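PDB 6K8H: aminotransferase class-III from Sphaerobacter thermophilus DSM 20745, which is a class-III aminotransferase by family, of the PLP-dependent clan, and binds (5-hydroxy-4,6-dimethylpyridin-3-yl)methyl dihydrogen phosphate in a pocket of its two-chain assembly. Local coordinates for residues L74-A79 against M332-P337; L65-N70 against T423-P428; D341-L346 against Y370-H375; R401-L406 against I411-A416. All blocks are in the same frame, centred on the assembly; numbering follows the deposited sequence.

Contact 1: L74-A79 against M332-P337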
loop_
_atom_site.group_PDB
_atom_site.type_symbol
_atom_site.label_atom_id
_atom_site.label_comp_id
_atom_site.label_asym_id
_atom_site.label_seq_id
_atom_site.Cartn_x
_atom_site.Cartn_y
_atom_site.Cartn_z
ATOM N N LEU B 74 -9.741 12.844 -4.444
ATOM C CA LEU B 74 -10.956 12.788 -5.259
ATOM C C LEU B 74 -11.174 14.149 -5.911
ATOM O O LEU B 74 -12.034 14.940 -5.521
ATOM C CB LEU B 74 -12.149 12.338 -4.414
ATOM C CG LEU B 74 -12.287 10.811 -4.356
ATOM C CD1 LEU B 74 -11.112 10.163 -3.596
ATOM C CD2 LEU B 74 -13.612 10.435 -3.733
ATOM N N ILE B 75 -10.390 14.400 -6.957
ATOM C CA ILE B 75 -10.468 15.684 -7.643
ATOM C C ILE B 75 -11.817 15.867 -8.327
ATOM O O ILE B 75 -12.205 17.000 -8.619
ATOM C CB ILE B 75 -9.283 15.821 -8.620
ATOM C CG1 ILE B 75 -9.209 17.250 -9.200
ATOM C CG2 ILE B 75 -9.343 14.737 -9.691
ATOM C CD1 ILE B 75 -7.796 17.691 -9.537
ATOM N N HIS B 76 -12.544 14.784 -8.615
ATOM C CA HIS B 76 -13.874 14.904 -9.205
ATOM C C HIS B 76 -14.991 14.800 -8.177
ATOM O O HIS B 76 -16.157 14.659 -8.557
ATOM C CB HIS B 76 -14.072 13.866 -10.311
ATOM C CG HIS B 76 -13.125 14.043 -11.455
ATOM N ND1 HIS B 76 -13.054 15.210 -12.185
ATOM C CD2 HIS B 76 -12.187 13.219 -11.970
ATOM C CE1 HIS B 76 -12.122 15.090 -13.115
ATOM N NE2 HIS B 76 -11.574 13.892 -12.999
ATOM N N GLY B 77 -14.671 14.859 -6.892
ATOM C CA GLY B 77 -15.705 14.840 -5.873
ATOM C C GLY B 77 -16.285 13.454 -5.674
ATOM O O GLY B 77 -15.700 12.453 -6.064
ATOM N N HIS B 78 -17.474 13.408 -5.074
ATOM C CA HIS B 78 -18.056 12.150 -4.618
ATOM C C HIS B 78 -18.942 11.517 -5.680
ATOM O O HIS B 78 -19.727 12.203 -6.340
ATOM C CB HIS B 78 -18.889 12.357 -3.351
ATOM C CG HIS B 78 -18.097 12.837 -2.180
ATOM N ND1 HIS B 78 -17.355 11.990 -1.383
ATOM C CD2 HIS B 78 -17.905 14.082 -1.689
ATOM C CE1 HIS B 78 -16.755 12.692 -0.440
ATOM N NE2 HIS B 78 -17.076 13.962 -0.599
ATOM N N ALA B 79 -18.820 10.196 -5.821
ATOM C CA ALA B 79 -19.684 9.402 -6.697
ATOM C C ALA B 79 -19.769 10.003 -8.100
ATOM O O ALA B 79 -20.853 10.197 -8.662
ATOM C CB ALA B 79 -21.082 9.246 -6.093
ATOM N N MET B 332 -8.283 10.817 -15.007
ATOM C CA MET B 332 -7.284 11.646 -15.662
ATOM C C MET B 332 -7.784 12.151 -17.006
ATOM O O MET B 332 -7.539 13.308 -17.358
ATOM C CB MET B 332 -5.979 10.866 -15.819
ATOM C CG MET B 332 -5.316 10.492 -14.504
ATOM S SD MET B 332 -5.045 11.898 -13.397
ATOM C CE MET B 332 -3.735 12.756 -14.274
ATOM N N ARG B 333 -8.495 11.311 -17.771
ATOM C CA ARG B 333 -8.999 11.769 -19.061
ATOM C C ARG B 333 -9.972 12.922 -18.900
ATOM O O ARG B 333 -10.072 13.769 -19.794
ATOM C CB ARG B 333 -9.678 10.634 -19.828
ATOM C CG ARG B 333 -8.701 9.805 -20.663
ATOM C CD ARG B 333 -9.417 8.684 -21.424
ATOM N NE ARG B 333 -8.439 7.872 -22.147
ATOM C CZ ARG B 333 -8.709 6.710 -22.736
ATOM N NH1 ARG B 333 -9.940 6.212 -22.684
ATOM N NH2 ARG B 333 -7.743 6.045 -23.371
ATOM N N LYS B 334 -10.716 12.955 -17.787
ATOM C CA LYS B 334 -11.609 14.077 -17.515
ATOM C C LYS B 334 -10.880 15.350 -17.101
ATOM O O LYS B 334 -11.484 16.431 -17.162
ATOM C CB LYS B 334 -12.623 13.684 -16.439
ATOM C CG LYS B 334 -13.620 12.642 -16.920
ATOM C CD LYS B 334 -14.416 12.004 -15.774
ATOM C CE LYS B 334 -15.141 13.027 -14.938
ATOM N NZ LYS B 334 -16.497 13.344 -15.468
ATOM N N LEU B 335 -9.622 15.253 -16.652
ATOM C CA LEU B 335 -8.802 16.414 -16.282
ATOM C C LEU B 335 -8.049 16.897 -17.518
ATOM O O LEU B 335 -6.890 16.552 -17.752
ATOM C CB LEU B 335 -7.823 16.065 -15.171
ATOM C CG LEU B 335 -8.231 15.993 -13.714
ATOM C CD1 LEU B 335 -6.988 15.600 -12.908
ATOM C CD2 LEU B 335 -8.813 17.312 -13.230
ATOM N N THR B 336 -8.743 17.682 -18.332
ATOM C CA THR B 336 -8.220 18.271 -19.561
ATOM C C THR B 336 -7.568 19.614 -19.278
ATOM O O THR B 336 -7.761 20.195 -18.207
ATOM C CB THR B 336 -9.367 18.457 -20.538
ATOM O OG1 THR B 336 -10.318 19.352 -19.942
ATOM C CG2 THR B 336 -10.045 17.130 -20.807
ATOM N N PRO B 337 -6.816 20.170 -20.245
ATOM C CA PRO B 337 -6.303 21.543 -20.069
ATOM C C PRO B 337 -7.386 22.559 -19.720
ATOM O O PRO B 337 -7.167 23.428 -18.855
ATOM C CB PRO B 337 -5.645 21.841 -21.427
ATOM C CG PRO B 337 -5.168 20.483 -21.906
ATOM C CD PRO B 337 -6.246 19.516 -21.443
#

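Contact 2: L65-N70 against T423-P428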
loop_
_atom_site.group_PDB
_atom_site.type_symbol
_atom_site.label_atom_id
_atom_site.label_comp_id
_atom_site.label_asym_id
_atom_site.label_seq_id
_atom_site.Cartn_x
_atom_site.Cartn_y
_atom_site.Cartn_z
ATOM N N LEU B 65 -20.066 21.243 2.277
ATOM C CA LEU B 65 -19.262 21.280 1.058
ATOM C C LEU B 65 -17.875 20.726 1.361
ATOM O O LEU B 65 -17.223 21.156 2.319
ATOM C CB LEU B 65 -19.160 22.709 0.527
ATOM C CG LEU B 65 -20.420 23.280 -0.130
ATOM C CD1 LEU B 65 -20.210 24.745 -0.448
ATOM C CD2 LEU B 65 -20.761 22.493 -1.395
ATOM N N ASP B 66 -17.424 19.763 0.555
ATOM C CA ASP B 66 -16.205 19.006 0.850
ATOM C C ASP B 66 -15.016 19.689 0.179
ATOM O O ASP B 66 -14.876 19.636 -1.049
ATOM C CB ASP B 66 -16.335 17.559 0.378
ATOM C CG ASP B 66 -15.224 16.657 0.908
ATOM O OD1 ASP B 66 -14.155 17.171 1.295
ATOM O OD2 ASP B 66 -15.413 15.416 0.941
ATOM N N PHE B 67 -14.183 20.358 0.982
ATOM C CA PHE B 67 -12.920 20.923 0.523
ATOM C C PHE B 67 -11.716 20.109 0.993
ATOM O O PHE B 67 -10.592 20.622 1.005
ATOM C CB PHE B 67 -12.780 22.370 0.979
ATOM C CG PHE B 67 -13.712 23.308 0.279
ATOM C CD1 PHE B 67 -15.033 23.414 0.677
ATOM C CD2 PHE B 67 -13.268 24.082 -0.778
ATOM C CE1 PHE B 67 -15.907 24.299 0.032
ATOM C CE2 PHE B 67 -14.123 24.958 -1.432
ATOM C CZ PHE B 67 -15.443 25.062 -1.030
ATOM N N VAL B 68 -11.927 18.860 1.393
ATOM C CA VAL B 68 -10.841 17.948 1.741
ATOM C C VAL B 68 -10.674 16.874 0.680
ATOM O O VAL B 68 -9.560 16.610 0.231
ATOM C CB VAL B 68 -11.061 17.316 3.133
ATOM C CG1 VAL B 68 -9.855 16.455 3.528
ATOM C CG2 VAL B 68 -11.344 18.387 4.172
ATOM N N ASN B 69 -11.779 16.237 0.276
ATOM C CA ASN B 69 -11.794 15.272 -0.822
ATOM C C ASN B 69 -10.745 14.183 -0.626
ATOM O O ASN B 69 -9.909 13.917 -1.496
ATOM C CB ASN B 69 -11.615 15.985 -2.157
ATOM C CG ASN B 69 -12.666 17.042 -2.373
ATOM O OD1 ASN B 69 -12.386 18.247 -2.304
ATOM N ND2 ASN B 69 -13.895 16.602 -2.619
ATOM N N ASN B 70 -10.804 13.555 0.547
ATOM C CA ASN B 70 -9.857 12.514 0.946
ATOM C C ASN B 70 -8.419 12.989 0.740
ATOM O O ASN B 70 -7.588 12.321 0.118
ATOM C CB ASN B 70 -10.118 11.204 0.209
ATOM C CG ASN B 70 -9.659 10.010 1.012
ATOM O OD1 ASN B 70 -9.652 10.070 2.236
ATOM N ND2 ASN B 70 -9.258 8.935 0.339
ATOM N N THR B 423 -13.949 19.178 -9.220
ATOM C CA THR B 423 -14.549 19.599 -10.482
ATOM C C THR B 423 -16.063 19.840 -10.425
ATOM O O THR B 423 -16.547 20.626 -11.256
ATOM C CB THR B 423 -14.240 18.582 -11.596
ATOM O OG1 THR B 423 -14.715 17.288 -11.217
ATOM C CG2 THR B 423 -12.739 18.526 -11.900
ATOM N N PRO B 424 -16.857 19.239 -9.524
ATOM C CA PRO B 424 -18.266 19.659 -9.431
ATOM C C PRO B 424 -18.440 21.087 -8.951
ATOM O O PRO B 424 -19.564 21.605 -9.006
ATOM C CB PRO B 424 -18.873 18.657 -8.433
ATOM C CG PRO B 424 -18.001 17.475 -8.517
ATOM C CD PRO B 424 -16.620 18.024 -8.716
ATOM N N MET B 425 -17.383 21.741 -8.476
ATOM C CA MET B 425 -17.523 23.080 -7.925
ATOM C C MET B 425 -17.563 24.142 -9.009
ATOM O O MET B 425 -16.969 23.998 -10.083
ATOM C CB MET B 425 -16.378 23.403 -6.962
ATOM C CG MET B 425 -16.472 22.683 -5.647
ATOM S SD MET B 425 -15.068 23.046 -4.570
ATOM C CE MET B 425 -15.503 22.016 -3.170
ATOM N N GLY B 426 -18.268 25.223 -8.701
ATOM C CA GLY B 426 -18.260 26.422 -9.503
ATOM C C GLY B 426 -18.191 27.660 -8.632
ATOM O O GLY B 426 -17.841 27.590 -7.446
ATOM N N VAL B 427 -18.507 28.813 -9.226
ATOM C CA VAL B 427 -18.537 30.054 -8.447
ATOM C C VAL B 427 -19.456 29.962 -7.232
ATOM O O VAL B 427 -19.083 30.482 -6.166
ATOM C CB VAL B 427 -18.874 31.242 -9.372
ATOM C CG1 VAL B 427 -19.261 32.468 -8.569
ATOM C CG2 VAL B 427 -17.686 31.531 -10.272
ATOM N N PRO B 428 -20.655 29.355 -7.307
ATOM C CA PRO B 428 -21.487 29.291 -6.086
ATOM C C PRO B 428 -20.799 28.603 -4.912
ATOM O O PRO B 428 -20.926 29.064 -3.772
ATOM C CB PRO B 428 -22.724 28.519 -6.558
ATOM C CG PRO B 428 -22.824 28.838 -8.019
ATOM C CD PRO B 428 -21.393 28.844 -8.486
#

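Contact 3: D341-L346 against Y370-H375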
loop_
_atom_site.group_PDB
_atom_site.type_symbol
_atom_site.label_atom_id
_atom_site.label_comp_id
_atom_site.label_asym_id
_atom_site.label_seq_id
_atom_site.Cartn_x
_atom_site.Cartn_y
_atom_site.Cartn_z
ATOM N N ASP B 341 -7.497 24.879 -16.311
ATOM C CA ASP B 341 -7.689 26.332 -16.362
ATOM C C ASP B 341 -8.857 26.777 -15.485
ATOM O O ASP B 341 -8.757 27.767 -14.746
ATOM C CB ASP B 341 -7.934 26.788 -17.806
ATOM C CG ASP B 341 -6.688 26.718 -18.674
ATOM O OD1 ASP B 341 -5.569 26.510 -18.142
ATOM O OD2 ASP B 341 -6.837 26.875 -19.910
ATOM N N ARG B 342 -9.985 26.060 -15.568
ATOM C CA ARG B 342 -11.155 26.431 -14.776
ATOM C C ARG B 342 -10.882 26.294 -13.280
ATOM O O ARG B 342 -11.236 27.178 -12.491
ATOM C CB ARG B 342 -12.359 25.577 -15.186
ATOM C CG ARG B 342 -13.658 25.988 -14.505
ATOM C CD ARG B 342 -14.848 25.157 -14.994
ATOM N NE ARG B 342 -14.741 23.735 -14.663
ATOM C CZ ARG B 342 -15.131 23.213 -13.504
ATOM N NH1 ARG B 342 -15.631 23.998 -12.569
ATOM N NH2 ARG B 342 -15.020 21.916 -13.271
ATOM N N LEU B 343 -10.268 25.182 -12.870
ATOM C CA LEU B 343 -9.913 24.998 -11.462
ATOM C C LEU B 343 -8.959 26.084 -10.982
ATOM O O LEU B 343 -9.064 26.550 -9.842
ATOM C CB LEU B 343 -9.290 23.624 -11.239
ATOM C CG LEU B 343 -10.195 22.412 -11.460
ATOM C CD1 LEU B 343 -9.362 21.153 -11.403
ATOM C CD2 LEU B 343 -11.336 22.363 -10.454
ATOM N N ALA B 344 -8.014 26.493 -11.827
ATOM C CA ALA B 344 -7.068 27.516 -11.394
ATOM C C ALA B 344 -7.764 28.859 -11.225
ATOM O O ALA B 344 -7.479 29.603 -10.279
ATOM C CB ALA B 344 -5.916 27.614 -12.394
ATOM N N THR B 345 -8.696 29.181 -12.122
ATOM C CA THR B 345 -9.451 30.418 -11.971
ATOM C C THR B 345 -10.290 30.384 -10.701
ATOM O O THR B 345 -10.305 31.348 -9.925
ATOM C CB THR B 345 -10.317 30.651 -13.201
ATOM O OG1 THR B 345 -9.455 30.858 -14.327
ATOM C CG2 THR B 345 -11.204 31.865 -12.992
ATOM N N LEU B 346 -10.987 29.268 -10.464
ATOM C CA LEU B 346 -11.785 29.158 -9.249
ATOM C C LEU B 346 -10.911 29.251 -8.001
ATOM O O LEU B 346 -11.307 29.863 -6.998
ATOM C CB LEU B 346 -12.564 27.842 -9.256
ATOM C CG LEU B 346 -13.780 27.755 -10.187
ATOM C CD1 LEU B 346 -14.348 26.335 -10.190
ATOM C CD2 LEU B 346 -14.840 28.775 -9.788
ATOM N N TYR B 370 -1.953 27.133 -5.332
ATOM C CA TYR B 370 -1.678 27.032 -6.759
ATOM C C TYR B 370 -2.708 26.096 -7.377
ATOM O O TYR B 370 -3.096 25.104 -6.756
ATOM C CB TYR B 370 -0.254 26.519 -7.032
ATOM C CG TYR B 370 0.108 26.669 -8.495
ATOM C CD1 TYR B 370 -0.299 25.726 -9.434
ATOM C CD2 TYR B 370 0.807 27.784 -8.943
ATOM C CE1 TYR B 370 -0.003 25.881 -10.773
ATOM C CE2 TYR B 370 1.114 27.949 -10.281
ATOM C CZ TYR B 370 0.702 27.001 -11.187
ATOM O OH TYR B 370 0.998 27.172 -12.513
ATOM N N GLY B 371 -3.144 26.408 -8.595
ATOM C CA GLY B 371 -4.189 25.603 -9.204
ATOM C C GLY B 371 -5.372 25.496 -8.254
ATOM O O GLY B 371 -5.856 26.502 -7.723
ATOM N N SER B 372 -5.790 24.266 -7.948
ATOM C CA SER B 372 -6.961 24.029 -7.108
ATOM C C SER B 372 -6.603 23.700 -5.662
ATOM O O SER B 372 -7.450 23.168 -4.932
ATOM C CB SER B 372 -7.814 22.899 -7.694
ATOM O OG SER B 372 -7.028 21.742 -7.894
ATOM N N LEU B 373 -5.386 24.020 -5.225
ATOM C CA LEU B 373 -4.952 23.812 -3.851
ATOM C C LEU B 373 -4.759 25.160 -3.169
ATOM O O LEU B 373 -4.221 26.094 -3.774
ATOM C CB LEU B 373 -3.635 23.025 -3.808
ATOM C CG LEU B 373 -3.624 21.625 -4.425
ATOM C CD1 LEU B 373 -2.194 21.121 -4.547
ATOM C CD2 LEU B 373 -4.434 20.685 -3.568
ATOM N N PHE B 374 -5.168 25.257 -1.905
ATOM C CA PHE B 374 -5.007 26.510 -1.173
ATOM C C PHE B 374 -4.784 26.222 0.308
ATOM O O PHE B 374 -5.158 25.164 0.825
ATOM C CB PHE B 374 -6.215 27.435 -1.378
ATOM C CG PHE B 374 -7.498 26.897 -0.805
ATOM C CD1 PHE B 374 -7.841 27.149 0.513
ATOM C CD2 PHE B 374 -8.364 26.150 -1.586
ATOM C CE1 PHE B 374 -9.008 26.656 1.046
ATOM C CE2 PHE B 374 -9.532 25.659 -1.064
ATOM C CZ PHE B 374 -9.859 25.907 0.248
ATOM N N HIS B 375 -4.186 27.197 0.990
ATOM C CA HIS B 375 -3.882 27.110 2.421
ATOM C C HIS B 375 -4.097 28.492 3.028
ATOM O O HIS B 375 -3.441 29.458 2.614
ATOM C CB HIS B 375 -2.434 26.637 2.645
ATOM C CG HIS B 375 -2.188 25.992 3.979
ATOM N ND1 HIS B 375 -2.690 26.495 5.161
ATOM C CD2 HIS B 375 -1.476 24.889 4.315
ATOM C CE1 HIS B 375 -2.303 25.731 6.168
ATOM N NE2 HIS B 375 -1.573 24.742 5.682
HETATM O O HOH W 1 -5.192 29.125 -9.280
#

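Contact 4: R401-L406 against I411-A416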
loop_
_atom_site.group_PDB
_atom_site.type_symbol
_atom_site.label_atom_id
_atom_site.label_comp_id
_atom_site.label_asym_id
_atom_site.label_seq_id
_atom_site.Cartn_x
_atom_site.Cartn_y
_atom_site.Cartn_z
ATOM N N ARG B 401 -10.717 27.308 16.394
ATOM C CA ARG B 401 -12.034 27.950 16.441
ATOM C C ARG B 401 -12.586 28.178 15.031
ATOM O O ARG B 401 -13.761 27.896 14.760
ATOM C CB ARG B 401 -11.957 29.278 17.203
ATOM C CG ARG B 401 -11.931 29.146 18.723
ATOM C CD ARG B 401 -12.057 30.516 19.440
ATOM N NE ARG B 401 -12.210 30.341 20.887
ATOM C CZ ARG B 401 -13.350 29.989 21.476
ATOM N NH1 ARG B 401 -14.442 29.786 20.747
ATOM N NH2 ARG B 401 -13.408 29.836 22.793
ATOM N N VAL B 402 -11.743 28.670 14.114
ATOM C CA VAL B 402 -12.216 28.914 12.751
ATOM C C VAL B 402 -12.651 27.605 12.100
ATOM O O VAL B 402 -13.698 27.533 11.443
ATOM C CB VAL B 402 -11.126 29.629 11.923
ATOM C CG1 VAL B 402 -11.524 29.718 10.446
ATOM C CG2 VAL B 402 -10.862 31.016 12.486
ATOM N N HIS B 403 -11.868 26.539 12.294
ATOM C CA HIS B 403 -12.201 25.253 11.689
ATOM C C HIS B 403 -13.513 24.700 12.240
ATOM O O HIS B 403 -14.373 24.241 11.478
ATOM C CB HIS B 403 -11.057 24.262 11.909
ATOM C CG HIS B 403 -11.379 22.865 11.482
ATOM N ND1 HIS B 403 -11.819 21.900 12.362
ATOM C CD2 HIS B 403 -11.334 22.274 10.266
ATOM C CE1 HIS B 403 -12.028 20.772 11.708
ATOM N NE2 HIS B 403 -11.738 20.969 10.434
ATOM N N GLU B 404 -13.689 24.746 13.567
ATOM C CA GLU B 404 -14.924 24.246 14.166
ATOM C C GLU B 404 -16.142 25.035 13.683
ATOM O O GLU B 404 -17.191 24.450 13.364
ATOM C CB GLU B 404 -14.804 24.291 15.694
ATOM C CG GLU B 404 -16.041 23.826 16.456
ATOM C CD GLU B 404 -16.239 22.314 16.438
ATOM O OE1 GLU B 404 -15.371 21.577 15.910
ATOM O OE2 GLU B 404 -17.278 21.851 16.962
ATOM N N ALA B 405 -16.018 26.365 13.594
ATOM C CA ALA B 405 -17.135 27.166 13.090
ATOM C C ALA B 405 -17.443 26.835 11.635
ATOM O O ALA B 405 -18.617 26.707 11.253
ATOM C CB ALA B 405 -16.842 28.658 13.249
ATOM N N LEU B 406 -16.401 26.692 10.803
ATOM C CA LEU B 406 -16.628 26.303 9.414
ATOM C C LEU B 406 -17.367 24.971 9.345
ATOM O O LEU B 406 -18.335 24.828 8.590
ATOM C CB LEU B 406 -15.299 26.230 8.647
ATOM C CG LEU B 406 -14.669 27.568 8.232
ATOM C CD1 LEU B 406 -13.243 27.381 7.693
ATOM C CD2 LEU B 406 -15.556 28.283 7.207
ATOM N N ILE B 411 -19.101 23.717 5.904
ATOM C CA ILE B 411 -17.801 23.644 5.237
ATOM C C ILE B 411 -16.928 22.599 5.932
ATOM O O ILE B 411 -16.695 22.673 7.144
ATOM C CB ILE B 411 -17.082 25.006 5.219
ATOM C CG1 ILE B 411 -17.935 26.083 4.532
ATOM C CG2 ILE B 411 -15.728 24.870 4.521
ATOM C CD1 ILE B 411 -18.045 25.925 3.025
ATOM N N PHE B 412 -16.429 21.647 5.157
ATOM C CA PHE B 412 -15.516 20.617 5.635
ATOM C C PHE B 412 -14.144 20.921 5.045
ATOM O O PHE B 412 -13.952 20.808 3.831
ATOM C CB PHE B 412 -16.020 19.230 5.223
ATOM C CG PHE B 412 -15.109 18.089 5.605
ATOM C CD1 PHE B 412 -14.552 18.001 6.872
ATOM C CD2 PHE B 412 -14.845 17.082 4.692
ATOM C CE1 PHE B 412 -13.714 16.935 7.210
ATOM C CE2 PHE B 412 -14.015 16.017 5.005
ATOM C CZ PHE B 412 -13.449 15.941 6.278
ATOM N N ILE B 413 -13.200 21.322 5.899
ATOM C CA ILE B 413 -11.832 21.620 5.491
ATOM C C ILE B 413 -10.907 20.968 6.515
ATOM O O ILE B 413 -11.342 20.563 7.593
ATOM C CB ILE B 413 -11.562 23.145 5.368
ATOM C CG1 ILE B 413 -10.297 23.416 4.534
ATOM C CG2 ILE B 413 -11.516 23.799 6.751
ATOM C CD1 ILE B 413 -10.223 24.820 3.961
ATOM N N THR B 414 -9.627 20.816 6.155
ATOM C CA THR B 414 -8.695 20.222 7.103
ATOM C C THR B 414 -8.499 21.131 8.315
ATOM O O THR B 414 -8.692 22.349 8.234
ATOM C CB THR B 414 -7.333 19.942 6.466
ATOM O OG1 THR B 414 -6.690 21.175 6.118
ATOM C CG2 THR B 414 -7.475 19.044 5.240
ATOM N N PRO B 415 -8.082 20.562 9.445
ATOM C CA PRO B 415 -7.804 21.403 10.622
ATOM C C PRO B 415 -6.783 22.499 10.366
ATOM O O PRO B 415 -6.848 23.545 11.019
ATOM C CB PRO B 415 -7.295 20.393 11.654
ATOM C CG PRO B 415 -7.965 19.104 11.264
ATOM C CD PRO B 415 -8.037 19.118 9.761
ATOM N N ALA B 416 -5.850 22.313 9.428
ATOM C CA ALA B 416 -4.872 23.359 9.164
ATOM C C ALA B 416 -5.434 24.476 8.293
ATOM O O ALA B 416 -4.765 25.501 8.128
ATOM C CB ALA B 416 -3.618 22.763 8.498
#

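Contact 1: L74-A79 against M332-P337
His76 and Lys334 meet where a type I beta turn, Leu74 to Gly77, lies against the C-terminal end of helix 322-334. This is a loop-to-helix contact within the class-III aminotransferase fold, and it is buried. The CG of His76 stands beside its own backbone N, chi1 -63°, and the imidazole reaches across to the helix end. Lys334 comes over one ring face. Its chain bends at chi3 and chi4, which lays CE above the middle of the ring, 4.0 Å from the centroid of His76 and only 3° off the normal. This is a CH-pi contact. The methylene CB of Lys334 touches the far end of the same ring, 3.6 Å from His76 NE2. On the opposite face lies CG2 of the neighbouring Ile75, offset toward the rim, so the imidazole is sandwiched between aliphatic groups. Both ring nitrogens are occupied: ND1 bonds to Thr423 OG1 and NE2 to Ala331 O, which should fix the ring's rotation. The bent lysine carries its NZ on to a salt bridge with Asp82. Next to the ring, Ile75 and Leu335 make a purely apolar contact. They reach toward each other tip to tip. The methyl CD1 of Ile75 ends 3.8 Å from CD2 of Leu335.

Contact 2: L65-N70 against T423-P428
Met425 lays its terminal methyl over the face of the Phe67 ring. The two side chains cross at a slant. The methionine chain is extended beyond CG, which places CE over the ring. There CE sits above the ring centre, 3.7 Å from the centroid of Phe67 and 10° off the normal, a CH-pi contact. The sulfur is less central: SD of Met425 lies 4.4 Å from that centroid, 34° off the normal. The pair is a Met-aromatic contact led by the methyl. The same methyl also meets the backbone, with CE of Met425 3.2 Å from Asp66 O. Phe433 from helix 427-445 also meets the Phe67 ring.

The chain turns sharply at Asp66 to Asn69. OD1 of Asp66 accepts from Val68 N at 2.8 Å, an Asx turn, and from Asn69 N at 2.7 Å. OD2 of Asp66 bonds to His78. The contact thus joins the turn that follows strand 63-66 to the loop leading into helix 427-445. Across it a thioether meets a pi face, probably held mainly by dispersion, with the weakly polarised methyl also facing the Asp66 carbonyl oxygen. The buried carboxylate is satisfied within its own turn and by His78.

Contact 3: D341-L346 against Y370-H375
Ser372 and Leu343 meet through their CB atoms, and each first torsion turns the rest of its side chain off the line between them. The OG of Ser372 lies between its backbone N and carbonyl carbon, chi1 54°. From there it bonds to NH2 of Arg261, a partner beyond the two segments. In Leu343 the torsion is -66°, with CG opposite the carbonyl carbon. What touches is methylene against methylene, with CB of Leu343 3.9 Å from CB of Ser372. One residue along, the backbones themselves come close. The CA atoms of Ala344 and Gly371 are 4.1 Å apart. The methyl CB of Ala344 is also 4.1 Å from CA of Gly371, and no side chain intervenes on the glycine side. Gly371 has a positive phi of 53°, as the first inner residue of a type II' beta turn.

That turn runs from Tyr370 to Leu373 and makes the beta hairpin between strands 366-370 and 373-377. These belong to a three-stranded antiparallel sheet, and helix 337-361 packs against the hairpin's tip. The turn is closed by its own bonds, Tyr370 N to Leu373 O at 2.9 Å and Leu373 N to Tyr370 O at 3.0 Å. Neither backbone bonds directly to the other. A water bridges them instead, on the partly exposed side formed by Ala344 and Gly371. It donates to Ala344 O at a short 2.5 Å and to Gly371 O at 3.1 Å. Gly371 O also has a weak hydrogen bond from NH1 of Arg351, a residue further along the same helix.

Contact 4: R401-L406 against I411-A416
Leu406 packs against Ile411 and Ile413 in the buried part of this contact, while Pro415 forms its exposed rim. In the buried part the two branches of Leu406 divide the work. CD1 of Leu406 lies 4.1 Å from CG2 of Ile413, and CD2 reaches CB of Ile411. The CB atoms of Leu406 and Ile411 are also 4.1 Å apart. A backbone bond pins this end: Ile411 N donates to Leu406 O at 3.0 Å.

His403 lies between this core and the rim. It is closely engaged although partly exposed. With CG anti to its own backbone N, chi1 172°, the ring swings out over the chain after the strand. At the ring edge, NE2 of His403 donates to Ile413 O at 2.9 Å. This bond is weak, bent to 127° at the hydrogen. CD2 of His403 lies 3.3 Å from Thr414 O and 3.8 Å from CG2 of Ile413. Toward solvent, Pro415 CA sits over one ring face, 3.9 Å from the centroid of His403 and offset toward the rim, a CH-pi contact. The exposed side is thus held by one weak, bent bond and by packing against the ring. Helix 393-408 is followed by a short turn and folds back on strand 411-412, an outermost strand of the four-stranded sheet in this class-III aminotransferase chain.

Contacts 1, 3 and 4 follow one another along the chain, and all are nested inside the loop closed by contact 2. The centres of contacts 2 and 3 are about 11 Å apart, and Arg342 joins them by bonding to the carbonyl oxygens of Thr423 and Met425. Contacts 1 and 2, about 12 Å apart, touch directly through turn residues, and both reach the second subunit. Leu343 links contact 3 to contact 1. Contacts 3 and 4 touch where Phe374 meets Ile413 and His375 meets Ala416. Strands 63-66 and 411-412 are neighbours in one sheet, which joins contacts 2 and 4. Contacts 1 and 4 are farthest apart, about 24 Å between centres. Contact 2 thus brings segments 65-70 and 423-428 together across most of the chain.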